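Local coordinates for protein computational Design of Enzyme (PDB 3TP4) that is a computationally designed enzyme, apparently built on a glycosyl hydrolase family 26 TIM barrel to carry an activated serine-containing catalytic triad, at residues 32-37 with 319-324. Numbering follows the deposited sequence.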
loop_
_atom_site.group_PDB
_atom_site.type_symbol
_atom_site.label_atom_id
_atom_site.label_comp_id
_atom_site.label_asym_id
_atom_site.label_seq_id
_atom_site.Cartn_x
_atom_site.Cartn_y
_atom_site.Cartn_z
ATOM N N ILE A 32 -4.498 -9.817 -16.167
ATOM C CA ILE A 32 -4.530 -8.845 -15.089
ATOM C C ILE A 32 -5.727 -9.146 -14.178
ATOM O O ILE A 32 -6.870 -9.227 -14.641
ATOM C CB ILE A 32 -4.538 -7.402 -15.641
ATOM C CG1 ILE A 32 -4.358 -6.379 -14.507
ATOM C CG2 ILE A 32 -5.808 -7.147 -16.451
ATOM C CD1 ILE A 32 -3.947 -4.984 -14.999
ATOM N N LEU A 33 -5.456 -9.369 -12.896
ATOM C CA LEU A 33 -6.525 -9.719 -11.969
ATOM C C LEU A 33 -7.443 -8.517 -11.750
ATOM O O LEU A 33 -6.988 -7.423 -11.396
ATOM C CB LEU A 33 -5.988 -10.165 -10.599
ATOM C CG LEU A 33 -4.838 -11.145 -10.306
ATOM C CD1 LEU A 33 -5.195 -12.079 -9.155
ATOM C CD2 LEU A 33 -4.320 -11.920 -11.483
ATOM N N PHE A 34 -8.739 -8.723 -11.941
ATOM C CA PHE A 34 -9.703 -7.681 -11.619
ATOM C C PHE A 34 -10.017 -7.687 -10.124
ATOM O O PHE A 34 -10.324 -8.731 -9.549
ATOM C CB PHE A 34 -11.013 -7.854 -12.398
ATOM C CG PHE A 34 -12.095 -6.928 -11.925
ATOM C CD1 PHE A 34 -12.018 -5.568 -12.198
ATOM C CD2 PHE A 34 -13.157 -7.408 -11.158
ATOM C CE1 PHE A 34 -13.009 -4.703 -11.753
ATOM C CE2 PHE A 34 -14.155 -6.554 -10.705
ATOM C CZ PHE A 34 -14.091 -5.210 -11.004
ATOM N N GLY A 35 -9.943 -6.517 -9.507
ATOM C CA GLY A 35 -10.247 -6.379 -8.089
ATOM C C GLY A 35 -11.409 -5.438 -7.827
ATOM O O GLY A 35 -11.699 -4.541 -8.628
ATOM N N HIS A 36 -12.086 -5.651 -6.703
ATOM C CA HIS A 36 -13.215 -4.816 -6.326
ATOM C C HIS A 36 -13.203 -4.607 -4.819
ATOM O O HIS A 36 -12.995 -5.553 -4.053
ATOM C CB HIS A 36 -14.531 -5.467 -6.766
ATOM C CG HIS A 36 -15.740 -4.604 -6.556
ATOM N ND1 HIS A 36 -16.950 -5.113 -6.137
ATOM C CD2 HIS A 36 -15.929 -3.274 -6.727
ATOM C CE1 HIS A 36 -17.831 -4.133 -6.045
ATOM N NE2 HIS A 36 -17.239 -3.007 -6.398
ATOM N N HIS A 37 -13.414 -3.361 -4.413
ATOM C CA HIS A 37 -13.350 -2.963 -3.004
ATOM C C HIS A 37 -14.646 -3.300 -2.267
ATOM O O HIS A 37 -15.744 -2.982 -2.745
ATOM C CB HIS A 37 -13.062 -1.465 -2.905
ATOM C CG HIS A 37 -12.404 -1.060 -1.622
ATOM N ND1 HIS A 37 -11.059 -1.242 -1.386
ATOM C CD2 HIS A 37 -12.908 -0.486 -0.504
ATOM C CE1 HIS A 37 -10.761 -0.798 -0.177
ATOM N NE2 HIS A 37 -11.866 -0.332 0.379
HETATM N N MSE A 319 -5.841 -4.779 -11.119
HETATM C CA MSE A 319 -6.466 -3.464 -11.189
HETATM C C MSE A 319 -7.778 -3.514 -10.409
HETATM O O MSE A 319 -8.680 -4.284 -10.739
HETATM C CB MSE A 319 -6.730 -3.079 -12.645
HETATM C CG MSE A 319 -7.624 -4.061 -13.370
HETATM SE SE MSE A 319 -7.548 -3.763 -15.303
HETATM C CE MSE A 319 -8.282 -1.949 -15.393
ATOM N N GLU A 320 -7.872 -2.695 -9.367
ATOM C CA GLU A 320 -8.998 -2.740 -8.445
ATOM C C GLU A 320 -9.858 -1.489 -8.601
ATOM O O GLU A 320 -9.334 -0.372 -8.668
ATOM C CB GLU A 320 -8.487 -2.841 -6.994
ATOM C CG GLU A 320 -9.627 -2.977 -5.979
ATOM C CD GLU A 320 -9.173 -2.710 -4.540
ATOM O OE1 GLU A 320 -7.983 -2.930 -4.220
ATOM O OE2 GLU A 320 -10.025 -2.298 -3.726
ATOM N N THR A 321 -11.174 -1.666 -8.675
ATOM C CA THR A 321 -12.077 -0.518 -8.749
ATOM C C THR A 321 -12.893 -0.389 -7.458
ATOM O O THR A 321 -12.841 -1.262 -6.589
ATOM C CB THR A 321 -12.999 -0.559 -9.994
ATOM O OG1 THR A 321 -13.445 0.770 -10.315
ATOM C CG2 THR A 321 -14.213 -1.449 -9.741
ATOM N N GLY A 322 -13.649 0.697 -7.344
ATOM C CA GLY A 322 -14.176 1.119 -6.057
ATOM C C GLY A 322 -15.402 0.399 -5.514
ATOM O O GLY A 322 -16.023 -0.435 -6.180
ATOM N N GLU A 323 -15.766 0.759 -4.288
ATOM C CA GLU A 323 -16.851 0.093 -3.571
ATOM C C GLU A 323 -18.239 0.399 -4.154
ATOM O O GLU A 323 -18.519 1.519 -4.577
ATOM C CB GLU A 323 -16.800 0.498 -2.087
ATOM C CG GLU A 323 -17.696 -0.333 -1.172
ATOM C CD GLU A 323 -17.358 -0.128 0.303
ATOM O OE1 GLU A 323 -16.812 0.944 0.638
ATOM O OE2 GLU A 323 -17.621 -1.039 1.120
ATOM N N ASN A 324 -19.111 -0.601 -4.167
ATOM C CA ASN A 324 -20.488 -0.395 -4.600
ATOM C C ASN A 324 -21.401 -0.013 -3.416
ATOM O O ASN A 324 -22.110 -0.852 -2.881
ATOM C CB ASN A 324 -21.016 -1.646 -5.301
ATOM C CG ASN A 324 -20.671 -1.674 -6.784
ATOM O OD1 ASN A 324 -19.714 -1.041 -7.219
ATOM N ND2 ASN A 324 -21.471 -2.384 -7.565
HETATM O O HOH W 1 -18.516 -3.158 -3.287
HETATM O O HOH W 2 -7.979 -1.889 -1.533
#
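The imidazole of H37 lies almost in one plane with the carboxylate of E320, the two planes only 9° apart, and H37 ND1 donates to E320 OE2 over 2.8 Å, meeting the oxygen nearly along its C-O axis. Both side chains leave the backbone with CG anti to N (chi1 -177° in E320), and the glutamate runs on extended, its CG passing over the backbone of G35 and H36. A water in the ring plane of H37 donates to E320 OE1 and accepts a weak, second bond from H37 ND1, bridging the ring to the other carboxylate oxygen. At the far edge H37 NE2 bonds S70 OG, giving the Ser-His-Glu relay geometry consistent with the designed triad; the carboxylate would probably favour a proton on ND1 and polarise the ring.

The two strands that carry the pair run parallel. M319 N donates to L33 O almost along the C=O axis, as does H37 N to T321 O at 3.1 Å; G35 N donates to M319 O and T321 N to G35 O, both from above the carbonyl plane. At G35, which has no side chain, the strands close to 3.9 Å between its CA and E320 CA. On the face bearing F34, H36, M319 and T321, the T321 methyl CG2 touches both F34 CZ, at 4.0 Å, and H36 CD2. The bent selenomethionine M319 sets SE 3.8 Å from I32 CD1. N324 turns its amide 80° to the H36 ring and accepts a weak bond from H36 NE2; T39 OG1 binds H36 ND1, and F331 N binds N324 OD1.

Strand 32-37 lies between 66-70 and 318-321 in the curled parallel barrel sheet, short strand 352-353 also pairing with its start, helix 55-60 packing against F34 and H36 and helix 15-27 against L33.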